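Molybdenum ABC transporter, periplasmic molybdenum-binding protein (Vibrio cholerae, PDB 4RXL) probably binds molybdate or tungstate, here tungstate, in the periplasm for delivery to an ABC importer. Local coordinates at residues 127-132 with 193-198. Numbering follows the deposited sequence.
Sequences GMYAKQ and QPIRYP
Tyr129 CG and Ile195 CG1 both stand anti to the carbonyl carbon of their own residue (chi1 -62° and -58°), and these torsions bring the phenol ring of the one against the CG1 methylene of the other. CG1 sits almost exactly above the middle of the ring, 3.5 Å from the centroid of Tyr129, a CH-pi contact over the face rather than at the rim. The CG2 methyl of Ile195 adds to it at 3.8 Å from Tyr129 CE2. A polar flank lies beside this apolar contact: the carbonyl O of Gln193 is 3.5 Å from Tyr129 CE1.

At the tip of the ring, Tyr129 OH accepts a hydrogen bond from a water; the water oxygen, in the plane of the ring at its edge, lies 2.8 Å from Tyr129 OH. The same water donates a longer bond to Pro194 O, at 3.3 Å. The hydroxyl is also hydrogen-bonded to the backbone O of Ala59, a residue of the tungstate pocket, so two bonds hold the phenol oxygen and tie the ring to the site.

One helical turn further on, Gln132 reaches out with its chain extended beyond CG. Its OE1 receives the backbone N-H of Gln193 at 2.8 Å in a nearly straight bond (168° at the hydrogen), the donor tilted out of the amide plane. A side chain of helix 125-137 thus holds the main chain just ahead of strand 195-201.

Beyond the contact, Tyr129 packs on Tyr171, itself part of the tungstate pocket, and its side chain comes within about 5 Å of the ion. The start of strand 195-201 lies where the chain crosses between the lobes, next to helix 125-137, an arrangement consistent with the closed cleft of a two-lobed periplasmic binding protein of the ModA family.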
ATOM      1  N   GLY A 127      -2.641  -6.866   2.642  1.00 17.84           N
ATOM      2  CA  GLY A 127      -3.046  -8.178   3.183  1.00 15.86           C
ATOM      3  C   GLY A 127      -3.170  -9.257   2.109  1.00 14.88           C
ATOM      4  O   GLY A 127      -2.793 -10.407   2.345  1.00 18.54           O
ATOM      5  N   MET A 128      -3.772  -8.917   0.970  1.00 17.59           N
ATOM      6  CA  MET A 128      -3.904  -9.856  -0.147  1.00 17.70           C
ATOM      7  C   MET A 128      -2.530 -10.302  -0.660  1.00 18.47           C
ATOM      8  O   MET A 128      -2.306 -11.515  -0.883  1.00 17.97           O
ATOM      9  CB  MET A 128      -4.702  -9.256  -1.296  1.00 18.22           C
ATOM     10  CG  MET A 128      -6.159  -8.915  -0.968  1.00 18.39           C
ATOM     11  SD  MET A 128      -7.073  -7.903  -2.207  1.00 23.17           S
ATOM     12  CE  MET A 128      -6.986  -8.947  -3.649  1.00 29.72           C
ATOM     13  N   TYR A 129      -1.607  -9.344  -0.814  1.00 16.41           N
ATOM     14  CA  TYR A 129      -0.247  -9.695  -1.252  1.00 15.59           C
ATOM     15  C   TYR A 129       0.460 -10.530  -0.187  1.00 13.84           C
ATOM     16  O   TYR A 129       1.149 -11.471  -0.524  1.00 19.78           O
ATOM     17  CB  TYR A 129       0.594  -8.445  -1.517  1.00 16.33           C
ATOM     18  CG  TYR A 129       0.125  -7.512  -2.618  1.00 15.02           C
ATOM     19  CD1 TYR A 129      -0.014  -7.929  -3.946  1.00 19.66           C
ATOM     20  CD2 TYR A 129      -0.083  -6.171  -2.337  1.00 14.03           C
ATOM     21  CE1 TYR A 129      -0.386  -7.030  -4.948  1.00 16.54           C
ATOM     22  CE2 TYR A 129      -0.464  -5.271  -3.328  1.00 14.93           C
ATOM     23  CZ  TYR A 129      -0.641  -5.710  -4.624  1.00 15.65           C
ATOM     24  OH  TYR A 129      -1.005  -4.776  -5.589  1.00 17.38           O
ATOM     25  N   ALA A 130       0.296 -10.185   1.077  1.00 16.61           N
ATOM     26  CA  ALA A 130       0.822 -11.018   2.173  1.00 19.13           C
ATOM     27  C   ALA A 130       0.336 -12.455   2.140  1.00 19.63           C
ATOM     28  O   ALA A 130       1.131 -13.417   2.248  1.00 20.37           O
ATOM     29  CB  ALA A 130       0.508 -10.389   3.511  1.00 19.83           C
ATOM     30  N   LYS A 131      -0.966 -12.629   1.967  1.00 19.24           N
ATOM     31  CA  LYS A 131      -1.527 -13.962   1.924  1.00 21.36           C
ATOM     32  C   LYS A 131      -0.962 -14.752   0.756  1.00 22.38           C
ATOM     33  O   LYS A 131      -0.587 -15.918   0.932  1.00 23.63           O
ATOM     34  CB  LYS A 131      -3.043 -13.886   1.824  1.00 21.59           C
ATOM     35  CG  LYS A 131      -3.687 -15.255   1.871  1.00 23.64           C
ATOM     36  CD  LYS A 131      -5.198 -15.176   1.848  1.00 25.69           C
ATOM     37  CE  LYS A 131      -5.777 -16.544   1.605  1.00 27.58           C
ATOM     38  NZ  LYS A 131      -7.255 -16.518   1.693  1.00 38.30           N
ATOM     39  N   GLN A 132      -0.883 -14.117  -0.416  1.00 19.40           N
ATOM     40  CA  GLN A 132      -0.246 -14.748  -1.601  1.00 19.68           C
ATOM     41  C   GLN A 132       1.166 -15.235  -1.281  1.00 20.00           C
ATOM     42  O   GLN A 132       1.519 -16.379  -1.589  1.00 21.68           O
ATOM     43  CB  GLN A 132      -0.220 -13.794  -2.786  1.00 20.13           C
ATOM     44  CG  GLN A 132      -1.572 -13.491  -3.426  1.00 20.08           C
ATOM     45  CD  GLN A 132      -1.552 -12.350  -4.457  1.00 29.78           C
ATOM     46  OE1 GLN A 132      -0.533 -11.722  -4.725  1.00 26.48           O
ATOM     47  NE2 GLN A 132      -2.707 -12.061  -5.016  1.00 39.60           N
ATOM     48  N   GLN A 193       1.344 -11.305  -6.724  1.00 20.28           N
ATOM     49  CA  GLN A 193       1.123 -10.508  -7.894  1.00 18.91           C
ATOM     50  C   GLN A 193       1.943  -9.228  -7.821  1.00 18.08           C
ATOM     51  O   GLN A 193       2.102  -8.642  -6.782  1.00 18.46           O
ATOM     52  CB  GLN A 193      -0.352 -10.162  -8.022  1.00 25.20           C
ATOM     53  CG  GLN A 193      -1.204 -11.286  -8.596  1.00 46.58           C
ATOM     54  CD  GLN A 193      -0.903 -11.575 -10.059  1.00 47.50           C
ATOM     55  OE1 GLN A 193      -0.344 -12.607 -10.404  1.00 47.14           O
ATOM     56  NE2 GLN A 193      -1.237 -10.635 -10.912  1.00 82.57           N
ATOM     57  N   PRO A 194       2.471  -8.802  -8.949  1.00 20.69           N
ATOM     58  CA  PRO A 194       3.210  -7.539  -8.971  1.00 20.12           C
ATOM     59  C   PRO A 194       2.399  -6.391  -8.368  1.00 18.62           C
ATOM     60  O   PRO A 194       1.238  -6.189  -8.715  1.00 19.85           O
ATOM     61  CB  PRO A 194       3.485  -7.315 -10.457  1.00 22.22           C
ATOM     62  CG  PRO A 194       3.421  -8.668 -11.082  1.00 24.98           C
ATOM     63  CD  PRO A 194       2.439  -9.458 -10.270  1.00 21.78           C
ATOM     64  N   ILE A 195       3.006  -5.656  -7.443  1.00 17.88           N
ATOM     65  CA  ILE A 195       2.347  -4.547  -6.765  1.00 13.78           C
ATOM     66  C   ILE A 195       2.385  -3.296  -7.625  1.00 17.50           C
ATOM     67  O   ILE A 195       3.450  -2.828  -7.998  1.00 17.78           O
ATOM     68  CB  ILE A 195       3.016  -4.257  -5.435  1.00 16.10           C
ATOM     69  CG1 ILE A 195       2.977  -5.513  -4.578  1.00 16.40           C
ATOM     70  CG2 ILE A 195       2.348  -3.073  -4.742  1.00 16.78           C
ATOM     71  CD1 ILE A 195       4.019  -5.523  -3.477  1.00 17.44           C
ATOM     72  N   ARG A 196       1.198  -2.818  -8.003  1.00 17.01           N
ATOM     73  CA  ARG A 196       1.051  -1.718  -8.928  1.00 17.09           C
ATOM     74  C   ARG A 196      -0.051  -0.818  -8.399  1.00 16.73           C
ATOM     75  O   ARG A 196      -1.054  -1.306  -7.866  1.00 19.21           O
ATOM     76  CB  ARG A 196       0.661  -2.211 -10.308  1.00 20.37           C
ATOM     77  CG  ARG A 196       1.656  -3.166 -10.936  1.00 19.95           C
ATOM     78  CD  ARG A 196       2.910  -2.462 -11.422  1.00 39.07           C
ATOM     79  NE  ARG A 196       3.850  -3.400 -12.055  1.00 48.29           N
ATOM     80  CZ  ARG A 196       4.773  -4.130 -11.414  1.00 37.80           C
ATOM     81  NH1 ARG A 196       5.541  -4.945 -12.125  1.00 54.17           N
ATOM     82  NH2 ARG A 196       4.949  -4.071 -10.072  1.00 26.61           N
ATOM     83  N   TYR A 197       0.169   0.498  -8.499  1.00 15.25           N
ATOM     84  CA  TYR A 197      -0.747   1.528  -8.034  1.00 16.33           C
ATOM     85  C   TYR A 197      -1.422   2.259  -9.174  1.00 15.29           C
ATOM     86  O   TYR A 197      -0.819   3.125  -9.784  1.00 19.36           O
ATOM     87  CB  TYR A 197       0.019   2.597  -7.228  1.00 15.31           C
ATOM     88  CG  TYR A 197       0.554   2.126  -5.915  1.00 14.19           C
ATOM     89  CD1 TYR A 197       1.677   1.366  -5.860  1.00 18.28           C
ATOM     90  CD2 TYR A 197      -0.060   2.482  -4.687  1.00 15.49           C
ATOM     91  CE1 TYR A 197       2.174   0.904  -4.645  1.00 16.73           C
ATOM     92  CE2 TYR A 197       0.449   2.060  -3.482  1.00 13.15           C
ATOM     93  CZ  TYR A 197       1.586   1.283  -3.459  1.00 15.33           C
ATOM     94  OH  TYR A 197       2.105   0.821  -2.262  1.00 18.14           O
ATOM     95  N   PRO A 198      -2.658   1.915  -9.481  1.00 16.12           N
ATOM     96  CA  PRO A 198      -3.374   2.729 -10.453  1.00 17.10           C
ATOM     97  C   PRO A 198      -3.861   4.056  -9.886  1.00 18.17           C
ATOM     98  O   PRO A 198      -4.200   4.168  -8.718  1.00 18.86           O
ATOM     99  CB  PRO A 198      -4.577   1.867 -10.826  1.00 19.98           C
ATOM    100  CG  PRO A 198      -4.784   0.983  -9.662  1.00 24.78           C
ATOM    101  CD  PRO A 198      -3.435   0.755  -9.025  1.00 15.47           C
TER
HETATM  102  O   HOH W   1      -1.828  -5.088  -8.241  1.00 32.45           O